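Occlusion-derived virus envelope protein E66 (Autographa californica nucleopolyhedrovirus, PDB 3VSN) cleaves non-sulfated chondroitin as a polysaccharide lyase of the baculovirus occlusion-derived envelope and is essential for oral infectivity, possibly by digesting the chondroitin sulfate barrier of the host midgut. Local coordinates at residues V292-V297 with S338-T343; L346-S351 with L361-R366; N356-L361 with N381-E386; Q408-T413 with F434-N439. One frame throughout, in Å; residues are numbered along the deposited sequence.

Contact 1 of 4, residues V292-V297 with S338-T343; sequences VVVPGV and SVVGVT
Val294 lies over Ser338 and reaches on to Val340, so that one branched side chain spans two same-facing residues of a strand. Its CB sits 3.5 Å from Ser338 CB. CG1, lodged between the backbone N and the carbonyl carbon (chi1 71°), lies between Ser338 OG and Val340, 3.8 Å from Val340 CG2, while CG2 of Val294 stays over Ser338 CB at the same separation. That single Val340 methyl is the meeting point of the second half of the contact: it rests 4.0 Å from Gly296 CA, where the missing side chain lets it settle directly on the backbone, and 4.1 Å from Val297 CG1. The turn 295-297 is a short 3-10 segment, which brings Gly296 and Val297 round beneath Val340 just after Val294 has passed Ser338. Within this apolar surround Ser338 OG is satisfied inside its own sheet, by Thr329 OG1 and Leu328 O, and the N of Val294 is bonded to Tyr336 OH. Gly296 is about 10 Å from the side chains of Arg300 and Glu350, two residues of the catalytic site. Strand 335-340 runs between strands 327-331 and 367-370; Val339 points the other way, onto strands 426-434 and 440-449 of the sandwich, and Val340 and Val297 both touch Arg250 of strand 249-250.

Contact 2 of 4, residues L346-S351 with L361-R366; sequences LAYYES and LWTMAR
An edge-to-face aromatic pair, Tyr349 against Trp362, joins the short strand 349-351 to helix 359-364 right beside the catalytic centre. The tyrosine presents its edge to one face of the indole: Tyr349 CD1 is 3.7 Å from Trp362 CE3, the planes meet at 77° and the centroids of the two six-membered rings are 5.3 Å apart. With CG anti to the backbone N (chi1 -174°), the Tyr349 ring is carried to the indole face, and its hydroxyl is bonded to Gln358 N just ahead of the helix. The indole also borders the strand backbone, for Trp362 CZ3 comes within 3.4 Å of Glu350 N, and Tyr348 O lies near the indole plane at its edge. That carbonyl is bridged to the helix by a water, which donates to Tyr348 O at 2.7 Å and to Trp362 O at 2.9 Å. One residue on in the helix, Thr363 meets the preceding tyrosine, with Thr363 CG2 3.5 Å from Tyr348 CD2. Backbone and CB of Glu350 are thus lined by Trp362, while its carboxylate, important for activity, pairs with Arg300 and with ND1 of the proton acceptor His246. Strand 408-410 runs antiparallel beside 349-351, Tyr348 meets Phe434 edge-to-face, and farther along 361-366 Met364 and Arg366 pack on strands 440-449 and 452-461.

Contact 3 of 4, residues N356-L361 with N381-E386; sequences NIQAPL and NTVSFE
Val383 and Ile357 meet because each tucks its CG1 between its own backbone N and carbonyl carbon, at chi1 76° and 61°; the isoleucine chain then extends so that CD1 presses on the valine. The resulting approach of Ile357 CD1 to Val383 CG1, 3.5 Å, is tighter than usual for carbons. The other valine methyl, Val383 CG2, lies 3.7 Å from Leu361 CD2 in the helix and also against Gln358 CG just ahead of it. Leu361 CD1 meanwhile lies 3.8 Å from Glu386 CB; the glutamate's carboxylate leads off to Arg367 and Tyr378. The two partners are the turn leading into helix 359-364 with its first residues, and a type I beta turn from Thr382 to Phe385, closed by Phe385 N to Thr382 O; Phe385 packs on strands 472-480 and 533-540. A water-mediated polar path accompanies the apolar one. One water accepts from Leu361 N at 3.0 Å and donates to both Ile357 O and Val383 O, standing in for a direct bond between Ile357 O and Leu361 N and tying the beta turn in. A second water lies 2.8 Å from Ser384 OG, close to the same Ile357 carbonyl. Gln358 bends back so that the N-H of Ile357 reaches its OE1 at 3.0 Å, from well out of the plane of the side-chain carbonyl, and its side chain is about 6 Å from that of Arg300, the transition-state stabiliser.

Contact 4 of 4, residues Q408-T413 with F434-N439; sequences QSFRPT and FAEMNN
Arg411 O and the Glu436 carboxylate are joined through water where the connection of a beta-hairpin, between strands 426-434 and 440-449 of the beta-sandwich, meets the chain running from strand 408-410 into strand 414-421. The solvent bonds carry the polar part. One water donates to Arg411 O at 2.9 Å and to Glu436 OE1 at 2.8 Å while accepting from Ala435 N at 2.9 Å; another donates to Arg411 O at 2.7 Å and to Glu436 OE2 at 2.7 Å. Carbonyl, two waters and both carboxylate oxygens thus form a closed ring, which would fix the rotation of the carboxylate. Glu436 OE1 has a further partner in Tyr348 OH, linking this hairpin to segment 346-351.

Van der Waals contacts lie on each side of the water bridge along the first segment. The Glu436 chain, bent at chi2 (81°), comes obliquely to the ring of Phe410, with OE2 3.8 Å from Phe410 CD1 and the two planes 55° apart. Beyond the bridge, Pro412 CB leans on the Phe434 ring, and exposed Thr413 places OG1 3.5 Å from Ala435 CB. The Arg411 side chain makes its salt bridge with Asp248, through NE. Within the hairpin connection the chain folds back on itself, setting Met437 CE 3.5 Å above the plane of the Phe434 ring, offset toward its rim.

How the contacts relate
From the N terminus, contact 1 closes first, bringing the loop after helix 276-284 back to strand 335-340. The chain then runs directly into contact 2, which shuts a tight loop between strand 349-351 and helix 359-364. Contact 3 opens before that loop is complete and ends beyond it, so contacts 2 and 3 cross and share Leu361 on the helix. Contact 4 follows in series, adding the sandwich hairpin. All four touch one another: Gly296 of contact 1 packs on Trp362, a backbone bond from Tyr348 N to Phe410 O pairs 346-351 with 408-413, Ala359 of contact 3 meets Met437, and contacts 1 and 4 join through Val342 and Pro412.

Contact 1 of 4, residues V292-V297 with S338-T343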
# COMPACT_ATOMS: atom_id res chain seq x y z
N VAL A 292 -3.99 5.18 -4.90
CA VAL A 292 -3.56 3.95 -5.56
C VAL A 292 -2.32 3.38 -4.86
O VAL A 292 -1.36 4.12 -4.58
CB VAL A 292 -3.31 4.16 -7.08
CG1 VAL A 292 -2.96 2.85 -7.77
CG2 VAL A 292 -4.56 4.77 -7.73
N VAL A 293 -2.37 2.08 -4.57
CA VAL A 293 -1.31 1.38 -3.85
C VAL A 293 -1.12 -0.00 -4.47
O VAL A 293 -2.10 -0.70 -4.74
CB VAL A 293 -1.64 1.19 -2.35
CG1 VAL A 293 -0.44 0.62 -1.60
CG2 VAL A 293 -2.06 2.50 -1.70
N VAL A 294 0.14 -0.39 -4.69
CA VAL A 294 0.47 -1.71 -5.23
C VAL A 294 -0.21 -2.81 -4.40
O VAL A 294 -0.12 -2.80 -3.17
CB VAL A 294 2.01 -1.91 -5.35
CG1 VAL A 294 2.68 -2.07 -3.99
CG2 VAL A 294 2.33 -3.09 -6.27
N PRO A 295 -0.93 -3.74 -5.06
CA PRO A 295 -1.73 -4.72 -4.32
C PRO A 295 -0.94 -5.62 -3.37
O PRO A 295 -1.48 -6.02 -2.33
CB PRO A 295 -2.38 -5.56 -5.43
CG PRO A 295 -2.42 -4.66 -6.61
CD PRO A 295 -1.18 -3.81 -6.52
N GLY A 296 0.31 -5.93 -3.70
CA GLY A 296 1.14 -6.82 -2.88
C GLY A 296 1.38 -6.41 -1.43
O GLY A 296 1.75 -7.25 -0.61
N VAL A 297 1.17 -5.14 -1.11
CA VAL A 297 1.34 -4.66 0.27
C VAL A 297 -0.00 -4.39 0.97
O VAL A 297 -0.04 -3.91 2.11
CB VAL A 297 2.25 -3.40 0.36
CG1 VAL A 297 3.62 -3.68 -0.25
CG2 VAL A 297 1.60 -2.20 -0.31
N SER A 338 4.52 0.43 -9.52
CA SER A 338 5.21 -0.26 -8.43
C SER A 338 5.36 -1.75 -8.70
O SER A 338 4.50 -2.37 -9.32
CB SER A 338 4.47 -0.05 -7.10
OG SER A 338 5.22 -0.54 -6.00
N VAL A 339 6.47 -2.32 -8.23
CA VAL A 339 6.67 -3.77 -8.26
C VAL A 339 7.04 -4.25 -6.86
O VAL A 339 7.97 -3.71 -6.23
CB VAL A 339 7.78 -4.21 -9.25
CG1 VAL A 339 8.00 -5.72 -9.16
CG2 VAL A 339 7.43 -3.82 -10.68
N VAL A 340 6.31 -5.25 -6.37
CA VAL A 340 6.73 -5.98 -5.18
C VAL A 340 7.61 -7.15 -5.64
O VAL A 340 7.17 -8.00 -6.42
CB VAL A 340 5.53 -6.49 -4.35
CG1 VAL A 340 5.99 -7.38 -3.20
CG2 VAL A 340 4.71 -5.32 -3.83
N GLY A 341 8.86 -7.15 -5.18
CA GLY A 341 9.81 -8.20 -5.51
C GLY A 341 9.61 -9.42 -4.63
O GLY A 341 8.58 -9.56 -3.97
N VAL A 342 10.60 -10.31 -4.63
CA VAL A 342 10.51 -11.56 -3.90
C VAL A 342 11.82 -11.80 -3.15
O VAL A 342 12.91 -11.68 -3.72
CB VAL A 342 10.21 -12.75 -4.86
CG1 VAL A 342 9.94 -14.03 -4.08
CG2 VAL A 342 9.03 -12.45 -5.77
N THR A 343 11.71 -12.09 -1.86
CA THR A 343 12.86 -12.53 -1.06
C THR A 343 12.44 -13.75 -0.24
O THR A 343 11.31 -13.82 0.24
CB THR A 343 13.43 -11.42 -0.14
OG1 THR A 343 14.42 -11.98 0.73
CG2 THR A 343 12.33 -10.76 0.71

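Contact 2 of 4, residues L346-S351 with L361-R366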
# COMPACT_ATOMS: atom_id res chain seq x y z
N LEU A 346 10.70 -13.12 3.24
CA LEU A 346 9.32 -12.63 3.42
C LEU A 346 8.32 -13.45 2.62
O LEU A 346 8.65 -13.97 1.55
CB LEU A 346 9.21 -11.14 3.06
CG LEU A 346 10.01 -10.13 3.90
CD1 LEU A 346 10.02 -8.76 3.23
CD2 LEU A 346 9.47 -10.03 5.33
N ALA A 347 7.09 -13.54 3.14
CA ALA A 347 6.01 -14.21 2.44
C ALA A 347 5.77 -13.57 1.08
O ALA A 347 5.85 -12.35 0.95
CB ALA A 347 4.73 -14.17 3.27
N TYR A 348 5.51 -14.39 0.07
CA TYR A 348 5.06 -13.87 -1.22
C TYR A 348 3.54 -13.78 -1.26
O TYR A 348 2.98 -13.13 -2.13
CB TYR A 348 5.60 -14.70 -2.39
CG TYR A 348 4.97 -16.08 -2.56
CD1 TYR A 348 5.56 -17.21 -1.99
CD2 TYR A 348 3.81 -16.24 -3.31
CE1 TYR A 348 5.00 -18.47 -2.16
CE2 TYR A 348 3.23 -17.50 -3.48
CZ TYR A 348 3.83 -18.60 -2.90
OH TYR A 348 3.27 -19.84 -3.08
N TYR A 349 2.88 -14.43 -0.30
CA TYR A 349 1.43 -14.47 -0.27
C TYR A 349 0.89 -14.83 1.11
O TYR A 349 1.55 -15.53 1.88
CB TYR A 349 0.90 -15.45 -1.32
CG TYR A 349 -0.61 -15.47 -1.46
CD1 TYR A 349 -1.31 -14.29 -1.71
CD2 TYR A 349 -1.33 -16.65 -1.34
CE1 TYR A 349 -2.69 -14.30 -1.84
CE2 TYR A 349 -2.71 -16.67 -1.47
CZ TYR A 349 -3.38 -15.49 -1.72
OH TYR A 349 -4.75 -15.49 -1.84
N GLU A 350 -0.31 -14.33 1.41
CA GLU A 350 -1.06 -14.73 2.60
C GLU A 350 -2.51 -14.95 2.20
O GLU A 350 -3.12 -14.10 1.56
CB GLU A 350 -0.96 -13.66 3.69
CG GLU A 350 -1.46 -14.13 5.05
CD GLU A 350 -1.63 -12.99 6.04
OE1 GLU A 350 -2.16 -11.93 5.66
OE2 GLU A 350 -1.24 -13.16 7.22
N SER A 351 -3.05 -16.11 2.57
CA SER A 351 -4.45 -16.44 2.30
C SER A 351 -5.25 -16.60 3.59
O SER A 351 -4.69 -16.66 4.68
CB SER A 351 -4.54 -17.73 1.47
OG SER A 351 -3.90 -18.81 2.14
N LEU A 361 -1.58 -11.82 -8.42
CA LEU A 361 -1.59 -10.35 -8.34
C LEU A 361 -0.47 -9.82 -7.44
O LEU A 361 0.17 -8.82 -7.77
CB LEU A 361 -2.96 -9.84 -7.87
CG LEU A 361 -3.20 -8.33 -7.80
CD1 LEU A 361 -3.11 -7.68 -9.18
CD2 LEU A 361 -4.55 -8.03 -7.16
N TRP A 362 -0.24 -10.49 -6.31
CA TRP A 362 0.81 -10.08 -5.36
C TRP A 362 2.21 -10.31 -5.86
O TRP A 362 3.15 -9.66 -5.40
CB TRP A 362 0.63 -10.81 -4.04
CG TRP A 362 -0.49 -10.31 -3.17
CD1 TRP A 362 -1.64 -9.62 -3.55
CD2 TRP A 362 -0.61 -10.48 -1.71
NE1 TRP A 362 -2.43 -9.35 -2.46
CE2 TRP A 362 -1.88 -9.84 -1.33
CE3 TRP A 362 0.17 -11.07 -0.73
CZ2 TRP A 362 -2.31 -9.81 -0.01
CZ3 TRP A 362 -0.28 -11.04 0.60
CH2 TRP A 362 -1.49 -10.42 0.94
N THR A 363 2.38 -11.25 -6.78
CA THR A 363 3.71 -11.68 -7.20
C THR A 363 4.08 -11.23 -8.61
O THR A 363 5.26 -11.19 -8.96
CB THR A 363 3.86 -13.21 -7.13
OG1 THR A 363 2.86 -13.84 -7.94
CG2 THR A 363 3.74 -13.69 -5.68
N MET A 364 3.08 -10.91 -9.43
CA MET A 364 3.34 -10.69 -10.85
C MET A 364 2.73 -9.42 -11.45
O MET A 364 2.82 -9.21 -12.66
CB MET A 364 2.92 -11.92 -11.66
CG MET A 364 3.82 -13.12 -11.46
SD MET A 364 3.27 -14.58 -12.36
CE MET A 364 1.98 -15.19 -11.28
N ALA A 365 2.12 -8.57 -10.62
CA ALA A 365 1.62 -7.28 -11.12
C ALA A 365 2.79 -6.44 -11.64
O ALA A 365 3.73 -6.15 -10.90
CB ALA A 365 0.86 -6.53 -10.03
N ARG A 366 2.72 -6.09 -12.92
CA ARG A 366 3.71 -5.24 -13.57
C ARG A 366 2.95 -4.20 -14.37
O ARG A 366 2.74 -4.35 -15.57
CB ARG A 366 4.63 -6.07 -14.48
CG ARG A 366 5.33 -7.24 -13.81
CD ARG A 366 6.39 -6.77 -12.82
NE ARG A 366 7.21 -7.88 -12.33
CZ ARG A 366 6.95 -8.59 -11.24
NH1 ARG A 366 5.88 -8.31 -10.49
NH2 ARG A 366 7.76 -9.58 -10.89
O HOH W 1 4.18 -10.80 -2.89

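Contact 3 of 4, residues N356-L361 with N381-E386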
# COMPACT_ATOMS: atom_id res chain seq x y z
N ASN A 356 -8.18 -16.70 -1.39
CA ASN A 356 -7.07 -17.60 -1.72
C ASN A 356 -6.63 -17.59 -3.18
O ASN A 356 -5.86 -18.45 -3.61
CB ASN A 356 -7.35 -19.03 -1.23
CG ASN A 356 -8.61 -19.63 -1.82
OD1 ASN A 356 -8.97 -19.35 -2.97
ND2 ASN A 356 -9.28 -20.47 -1.04
N ILE A 357 -7.11 -16.60 -3.94
CA ILE A 357 -6.78 -16.50 -5.37
C ILE A 357 -5.90 -15.29 -5.73
O ILE A 357 -5.67 -15.02 -6.91
CB ILE A 357 -8.05 -16.51 -6.27
CG1 ILE A 357 -8.97 -15.30 -5.97
CG2 ILE A 357 -8.81 -17.82 -6.12
CD1 ILE A 357 -10.08 -15.11 -6.98
N GLN A 358 -5.39 -14.60 -4.71
CA GLN A 358 -4.72 -13.32 -4.92
C GLN A 358 -3.19 -13.39 -5.11
O GLN A 358 -2.55 -12.36 -5.31
CB GLN A 358 -5.08 -12.34 -3.78
CG GLN A 358 -6.50 -11.80 -3.84
CD GLN A 358 -7.57 -12.77 -3.33
OE1 GLN A 358 -7.26 -13.85 -2.83
NE2 GLN A 358 -8.83 -12.37 -3.46
N ALA A 359 -2.62 -14.59 -5.06
CA ALA A 359 -1.16 -14.74 -5.17
C ALA A 359 -0.56 -14.25 -6.49
O ALA A 359 0.49 -13.59 -6.47
CB ALA A 359 -0.72 -16.17 -4.88
N PRO A 360 -1.19 -14.57 -7.65
CA PRO A 360 -0.64 -14.03 -8.89
C PRO A 360 -0.55 -12.50 -8.92
O PRO A 360 0.46 -11.96 -9.37
CB PRO A 360 -1.61 -14.55 -9.96
CG PRO A 360 -2.08 -15.85 -9.38
CD PRO A 360 -2.27 -15.55 -7.92
N LEU A 361 -1.58 -11.82 -8.42
CA LEU A 361 -1.59 -10.35 -8.34
C LEU A 361 -0.47 -9.82 -7.44
O LEU A 361 0.17 -8.82 -7.77
CB LEU A 361 -2.96 -9.84 -7.87
CG LEU A 361 -3.20 -8.33 -7.80
CD1 LEU A 361 -3.11 -7.68 -9.18
CD2 LEU A 361 -4.55 -8.03 -7.16
N ASN A 381 -14.00 -11.67 -9.73
CA ASN A 381 -13.92 -12.11 -11.13
C ASN A 381 -12.78 -11.47 -11.93
O ASN A 381 -12.49 -11.91 -13.05
CB ASN A 381 -15.25 -11.85 -11.84
CG ASN A 381 -16.41 -12.58 -11.20
OD1 ASN A 381 -16.30 -13.76 -10.85
ND2 ASN A 381 -17.53 -11.89 -11.03
N THR A 382 -12.16 -10.44 -11.38
CA THR A 382 -11.11 -9.71 -12.09
C THR A 382 -9.75 -9.74 -11.39
O THR A 382 -8.73 -9.38 -11.99
CB THR A 382 -11.50 -8.23 -12.35
OG1 THR A 382 -11.61 -7.53 -11.11
CG2 THR A 382 -12.83 -8.14 -13.11
N VAL A 383 -9.73 -10.17 -10.13
CA VAL A 383 -8.52 -10.11 -9.29
C VAL A 383 -7.39 -11.04 -9.77
O VAL A 383 -6.24 -10.89 -9.37
CB VAL A 383 -8.86 -10.32 -7.78
CG1 VAL A 383 -9.14 -11.79 -7.47
CG2 VAL A 383 -7.75 -9.78 -6.88
N SER A 384 -7.74 -12.00 -10.64
CA SER A 384 -6.78 -12.93 -11.21
C SER A 384 -6.01 -12.34 -12.39
O SER A 384 -5.09 -12.97 -12.91
CB SER A 384 -7.49 -14.20 -11.67
OG SER A 384 -8.01 -14.93 -10.58
N PHE A 385 -6.39 -11.14 -12.80
CA PHE A 385 -5.91 -10.57 -14.05
C PHE A 385 -5.34 -9.17 -13.87
O PHE A 385 -5.98 -8.30 -13.28
CB PHE A 385 -7.04 -10.56 -15.09
CG PHE A 385 -7.78 -11.88 -15.19
CD1 PHE A 385 -7.25 -12.93 -15.94
CD2 PHE A 385 -8.98 -12.07 -14.52
CE1 PHE A 385 -7.92 -14.14 -16.01
CE2 PHE A 385 -9.65 -13.28 -14.60
CZ PHE A 385 -9.12 -14.31 -15.35
N GLU A 386 -4.12 -8.98 -14.38
CA GLU A 386 -3.46 -7.69 -14.37
C GLU A 386 -2.23 -7.79 -15.27
O GLU A 386 -1.69 -8.88 -15.46
CB GLU A 386 -3.04 -7.28 -12.95
CG GLU A 386 -2.42 -5.90 -12.83
CD GLU A 386 -3.29 -4.81 -13.42
OE1 GLU A 386 -4.26 -4.40 -12.74
OE2 GLU A 386 -3.02 -4.36 -14.56
O HOH W 2 -4.36 -12.88 -8.41
O HOH W 3 -5.87 -16.37 -9.45

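Contact 4 of 4, residues Q408-T413 with F434-N439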
# COMPACT_ATOMS: atom_id res chain seq x y z
N GLN A 408 -2.75 -18.02 6.61
CA GLN A 408 -1.47 -18.69 6.40
C GLN A 408 -0.67 -17.92 5.35
O GLN A 408 -1.20 -17.55 4.30
CB GLN A 408 -1.65 -20.14 5.95
CG GLN A 408 -0.33 -20.89 5.80
CD GLN A 408 -0.48 -22.35 5.41
OE1 GLN A 408 -1.59 -22.86 5.25
NE2 GLN A 408 0.65 -23.04 5.25
N SER A 409 0.61 -17.69 5.65
CA SER A 409 1.52 -17.04 4.72
C SER A 409 2.53 -18.05 4.16
O SER A 409 2.84 -19.05 4.81
CB SER A 409 2.22 -15.86 5.38
OG SER A 409 3.10 -16.29 6.40
N PHE A 410 3.03 -17.76 2.96
CA PHE A 410 3.87 -18.70 2.23
C PHE A 410 5.17 -18.05 1.79
O PHE A 410 5.15 -16.99 1.15
CB PHE A 410 3.11 -19.26 1.02
CG PHE A 410 1.79 -19.90 1.38
CD1 PHE A 410 1.71 -21.27 1.61
CD2 PHE A 410 0.64 -19.13 1.51
CE1 PHE A 410 0.50 -21.86 1.96
CE2 PHE A 410 -0.57 -19.71 1.87
CZ PHE A 410 -0.64 -21.07 2.08
N ARG A 411 6.29 -18.68 2.13
CA ARG A 411 7.61 -18.25 1.68
C ARG A 411 7.89 -18.83 0.30
O ARG A 411 7.48 -19.96 0.01
CB ARG A 411 8.72 -18.72 2.63
CG ARG A 411 8.65 -18.15 4.04
CD ARG A 411 8.98 -16.67 4.10
NE ARG A 411 9.06 -16.21 5.48
CZ ARG A 411 10.17 -16.23 6.21
NH1 ARG A 411 11.32 -16.67 5.70
NH2 ARG A 411 10.13 -15.80 7.47
N PRO A 412 8.60 -18.08 -0.56
CA PRO A 412 8.96 -18.60 -1.88
C PRO A 412 10.10 -19.61 -1.77
O PRO A 412 10.94 -19.48 -0.88
CB PRO A 412 9.42 -17.35 -2.63
CG PRO A 412 9.99 -16.47 -1.56
CD PRO A 412 9.13 -16.72 -0.35
N THR A 413 10.13 -20.60 -2.66
CA THR A 413 11.24 -21.55 -2.73
C THR A 413 12.54 -20.82 -3.08
O THR A 413 13.58 -21.06 -2.47
CB THR A 413 10.97 -22.66 -3.76
OG1 THR A 413 9.74 -23.31 -3.45
CG2 THR A 413 12.10 -23.69 -3.78
N PHE A 434 7.88 -20.50 -6.89
CA PHE A 434 6.76 -20.64 -5.96
C PHE A 434 6.22 -22.07 -5.99
O PHE A 434 5.54 -22.47 -6.95
CB PHE A 434 5.64 -19.66 -6.32
CG PHE A 434 6.12 -18.25 -6.60
CD1 PHE A 434 6.30 -17.35 -5.56
CD2 PHE A 434 6.35 -17.82 -7.90
CE1 PHE A 434 6.72 -16.05 -5.81
CE2 PHE A 434 6.77 -16.52 -8.16
CZ PHE A 434 6.95 -15.63 -7.11
N ALA A 435 6.53 -22.85 -4.95
CA ALA A 435 6.08 -24.24 -4.85
C ALA A 435 4.56 -24.38 -4.97
O ALA A 435 4.07 -25.29 -5.64
CB ALA A 435 6.57 -24.87 -3.55
N GLU A 436 3.82 -23.47 -4.34
CA GLU A 436 2.36 -23.55 -4.27
C GLU A 436 1.65 -23.10 -5.55
O GLU A 436 0.44 -23.27 -5.68
CB GLU A 436 1.83 -22.77 -3.06
CG GLU A 436 2.30 -23.28 -1.70
CD GLU A 436 3.70 -22.81 -1.32
OE1 GLU A 436 4.28 -21.94 -2.02
OE2 GLU A 436 4.23 -23.31 -0.31
N MET A 437 2.39 -22.51 -6.48
CA MET A 437 1.83 -22.15 -7.79
C MET A 437 2.40 -23.06 -8.87
O MET A 437 2.84 -22.59 -9.93
CB MET A 437 2.06 -20.67 -8.11
CG MET A 437 1.23 -19.73 -7.24
SD MET A 437 1.13 -18.02 -7.83
CE MET A 437 2.81 -17.46 -7.55
N ASN A 438 2.37 -24.37 -8.60
CA ASN A 438 2.80 -25.38 -9.56
C ASN A 438 4.29 -25.27 -9.93
O ASN A 438 4.69 -25.52 -11.07
CB ASN A 438 1.90 -25.31 -10.81
CG ASN A 438 2.12 -26.45 -11.77
OD1 ASN A 438 2.36 -27.58 -11.36
ND2 ASN A 438 2.03 -26.16 -13.07
N ASN A 439 5.11 -24.89 -8.94
CA ASN A 439 6.55 -24.65 -9.14
C ASN A 439 6.87 -23.59 -10.20
O ASN A 439 7.92 -23.64 -10.84
CB ASN A 439 7.31 -25.96 -9.43
CG ASN A 439 7.73 -26.70 -8.17
OD1 ASN A 439 7.94 -27.92 -8.19
ND2 ASN A 439 7.85 -25.98 -7.06
O HOH W 4 7.04 -21.53 -2.43
O HOH W 5 6.29 -22.11 1.04